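DUF724 domain-containing protein 6-like (Raphanus sativus, PDB 5ZWX) probably reads histone H3 carrying the H3K9me2 mark through its tandem Agenet domains, linking this heterochromatin mark to DNA methylation. Local coordinates at residues L14-I22 against W33-V41. Residues are numbered along the deposited sequence; the frame is centred on the assembly and turned at random.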
loop_
_atom_site.group_PDB
_atom_site.type_symbol
_atom_site.label_atom_id
_atom_site.label_comp_id
_atom_site.label_asym_id
_atom_site.label_seq_id
_atom_site.Cartn_x
_atom_site.Cartn_y
_atom_site.Cartn_z
ATOM N N LEU A 14 11.452 10.483 3.384
ATOM C CA LEU A 14 11.558 9.610 4.535
ATOM C C LEU A 14 12.091 10.363 5.739
ATOM O O LEU A 14 13.297 10.602 5.847
ATOM C CB LEU A 14 12.452 8.411 4.204
ATOM C CG LEU A 14 12.083 6.975 4.567
ATOM C CD1 LEU A 14 10.572 6.702 4.471
ATOM C CD2 LEU A 14 12.886 5.979 3.693
ATOM N N LYS A 15 11.196 10.760 6.634
ATOM C CA LYS A 15 11.608 11.375 7.888
ATOM C C LYS A 15 10.646 10.954 8.991
ATOM O O LYS A 15 9.506 10.558 8.700
ATOM C CB LYS A 15 11.655 12.908 7.754
ATOM C CG LYS A 15 10.310 13.535 7.435
ATOM C CD LYS A 15 10.422 15.034 7.180
ATOM C CE LYS A 15 11.149 15.319 5.873
ATOM N NZ LYS A 15 11.119 16.761 5.542
ATOM N N PRO A 16 11.098 11.010 10.260
ATOM C CA PRO A 16 10.163 10.697 11.342
ATOM C C PRO A 16 8.873 11.489 11.184
ATOM O O PRO A 16 8.928 12.682 10.882
ATOM C CB PRO A 16 10.917 11.124 12.607
ATOM C CG PRO A 16 12.362 11.053 12.228
ATOM C CD PRO A 16 12.429 11.403 10.768
ATOM N N GLY A 17 7.734 10.828 11.353
ATOM C CA GLY A 17 6.454 11.499 11.269
ATOM C C GLY A 17 5.818 11.386 9.898
ATOM O O GLY A 17 4.613 11.538 9.760
ATOM N N ALA A 18 6.630 11.115 8.878
ATOM C CA ALA A 18 6.129 11.025 7.508
ATOM C C ALA A 18 5.123 9.895 7.328
ATOM O O ALA A 18 5.363 8.772 7.757
ATOM C CB ALA A 18 7.263 10.830 6.535
ATOM N N ALA A 19 4.035 10.195 6.633
ATOM C CA ALA A 19 3.081 9.169 6.225
ATOM C C ALA A 19 3.718 8.395 5.081
ATOM O O ALA A 19 4.398 8.983 4.244
ATOM C CB ALA A 19 1.770 9.788 5.796
ATOM N N VAL A 20 3.501 7.084 5.041
ATOM C CA VAL A 20 4.097 6.236 4.010
ATOM C C VAL A 20 3.132 5.082 3.677
ATOM O O VAL A 20 2.183 4.842 4.407
ATOM C CB VAL A 20 5.450 5.619 4.472
ATOM C CG1 VAL A 20 6.534 6.682 4.578
ATOM C CG2 VAL A 20 5.270 4.897 5.811
ATOM N N GLU A 21 3.407 4.406 2.567
ATOM C CA GLU A 21 2.820 3.110 2.280
ATOM C C GLU A 21 3.924 2.071 2.448
ATOM O O GLU A 21 5.101 2.303 2.117
ATOM C CB GLU A 21 2.212 3.084 0.879
ATOM C CG GLU A 21 1.185 4.212 0.696
ATOM C CD GLU A 21 0.335 4.092 -0.556
ATOM O OE1 GLU A 21 0.639 3.254 -1.429
ATOM O OE2 GLU A 21 -0.625 4.883 -0.685
ATOM N N ILE A 22 3.531 0.922 2.981
ATOM C CA ILE A 22 4.486 -0.084 3.431
ATOM C C ILE A 22 4.234 -1.366 2.679
ATOM O O ILE A 22 3.063 -1.888 2.675
ATOM C CB ILE A 22 4.333 -0.362 4.938
ATOM C CG1 ILE A 22 4.393 0.954 5.721
ATOM C CG2 ILE A 22 5.320 -1.462 5.393
ATOM C CD1 ILE A 22 3.811 0.912 7.105
ATOM N N TRP A 33 0.011 -2.862 -0.169
ATOM C CA TRP A 33 0.535 -1.631 0.417
ATOM C C TRP A 33 -0.359 -1.310 1.625
ATOM O O TRP A 33 -1.576 -1.138 1.469
ATOM C CB TRP A 33 0.511 -0.495 -0.608
ATOM C CG TRP A 33 1.530 -0.675 -1.712
ATOM C CD1 TRP A 33 1.312 -1.155 -2.977
ATOM C CD2 TRP A 33 2.940 -0.407 -1.620
ATOM N NE1 TRP A 33 2.508 -1.180 -3.679
ATOM C CE2 TRP A 33 3.515 -0.729 -2.867
ATOM C CE3 TRP A 33 3.766 0.070 -0.604
ATOM C CZ2 TRP A 33 4.893 -0.568 -3.125
ATOM C CZ3 TRP A 33 5.143 0.244 -0.869
ATOM C CH2 TRP A 33 5.681 -0.088 -2.110
ATOM N N TYR A 34 0.227 -1.280 2.820
ATOM C CA TYR A 34 -0.482 -0.881 4.048
ATOM C C TYR A 34 -0.075 0.515 4.499
ATOM O O TYR A 34 1.109 0.850 4.443
ATOM C CB TYR A 34 -0.234 -1.908 5.160
ATOM C CG TYR A 34 -1.256 -3.050 5.008
ATOM C CD1 TYR A 34 -1.111 -4.001 3.998
ATOM C CD2 TYR A 34 -2.391 -3.125 5.821
ATOM C CE1 TYR A 34 -2.092 -5.040 3.812
ATOM C CE2 TYR A 34 -3.352 -4.148 5.647
ATOM C CZ TYR A 34 -3.183 -5.093 4.646
ATOM O OH TYR A 34 -4.133 -6.089 4.445
HETATM N N MSE A 35 -1.036 1.342 4.897
HETATM C CA MSE A 35 -0.723 2.727 5.272
HETATM C C MSE A 35 -0.043 2.774 6.632
HETATM O O MSE A 35 -0.358 1.976 7.512
HETATM C CB MSE A 35 -1.988 3.595 5.291
HETATM C CG MSE A 35 -2.836 3.483 4.042
HETATM SE SE MSE A 35 -1.881 3.946 2.364
HETATM C CE MSE A 35 -1.260 2.160 1.805
ATOM N N GLY A 36 0.910 3.695 6.809
ATOM C CA GLY A 36 1.509 3.853 8.119
ATOM C C GLY A 36 2.277 5.154 8.245
ATOM O O GLY A 36 2.111 6.057 7.427
ATOM N N LYS A 37 3.096 5.257 9.281
ATOM C CA LYS A 37 3.921 6.454 9.445
ATOM C C LYS A 37 5.325 6.081 9.905
ATOM O O LYS A 37 5.524 5.062 10.558
ATOM C CB LYS A 37 3.259 7.419 10.429
ATOM C CG LYS A 37 3.196 6.914 11.861
ATOM C CD LYS A 37 3.015 8.076 12.837
ATOM C CE LYS A 37 3.565 7.735 14.219
ATOM N NZ LYS A 37 2.551 7.814 15.307
ATOM N N VAL A 38 6.303 6.918 9.577
ATOM C CA VAL A 38 7.659 6.652 10.005
ATOM C C VAL A 38 7.830 7.014 11.476
ATOM O O VAL A 38 7.481 8.117 11.905
ATOM C CB VAL A 38 8.669 7.453 9.162
ATOM C CG1 VAL A 38 10.086 7.233 9.698
ATOM C CG2 VAL A 38 8.548 7.060 7.679
ATOM N N VAL A 39 8.387 6.092 12.249
ATOM C CA VAL A 39 8.736 6.369 13.643
ATOM C C VAL A 39 10.214 6.736 13.812
ATOM O O VAL A 39 10.557 7.623 14.601
ATOM C CB VAL A 39 8.404 5.159 14.540
ATOM C CG1 VAL A 39 8.838 5.416 15.975
ATOM C CG2 VAL A 39 6.935 4.892 14.492
ATOM N N ALA A 40 11.090 6.074 13.066
ATOM C CA ALA A 40 12.514 6.371 13.172
ATOM C C ALA A 40 13.235 6.059 11.870
ATOM O O ALA A 40 12.840 5.136 11.138
ATOM C CB ALA A 40 13.136 5.592 14.328
ATOM N N VAL A 41 14.293 6.828 11.583
ATOM C CA VAL A 41 15.094 6.586 10.389
ATOM C C VAL A 41 16.576 6.528 10.744
ATOM O O VAL A 41 16.967 6.951 11.825
ATOM C CB VAL A 41 14.872 7.672 9.303
ATOM C CG1 VAL A 41 13.382 7.769 8.908
ATOM C CG2 VAL A 41 15.447 9.004 9.756
#
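E21 and M35, a selenomethionine, face each other as a non-hydrogen-bonded pair of an antiparallel hairpin, strand 19-22 running against 33-40. Their side chains lie side by side: M35 bends at chi2 (-58°) and chi3, which brings CE to 3.4 Å from E21 CG and SE beside the carboxylate. The W33 ring also crosses E21 at about a right angle, CE3 standing 3.7 Å from E21 CB. This buried carboxylate forms salt bridges with R78 and R140, so an alanine here would probably leave both arginines without their acid and take away the CG methylene and carboxylate against which M35 CE and SE pack. On the opposite face I22 stretches CD1 to 3.9 Å from G36 CA, where any side chain would collide with it; glycine suits the place. Nearby, V20 CG1 meets V38 CG2 at 3.7 Å, and L14 CD1 reaches the same methyl, small branched groups fitting a buried corner.

The far end is looser and more exposed. A type II turn from K15 to A18 puts G17, whose backbone angles suit glycine, where its N donates to V38 O (2.8 Å, 169° at the hydrogen); the P16 ring lays CD against V41 CG2, and K37 turns its amine away to E54. Within the probably SH3-like barrel, 77-78 flanks 19-22 and 51-55 pairs with 32-40, which also pairs with 106-116; Y34 packs on the bound peptide.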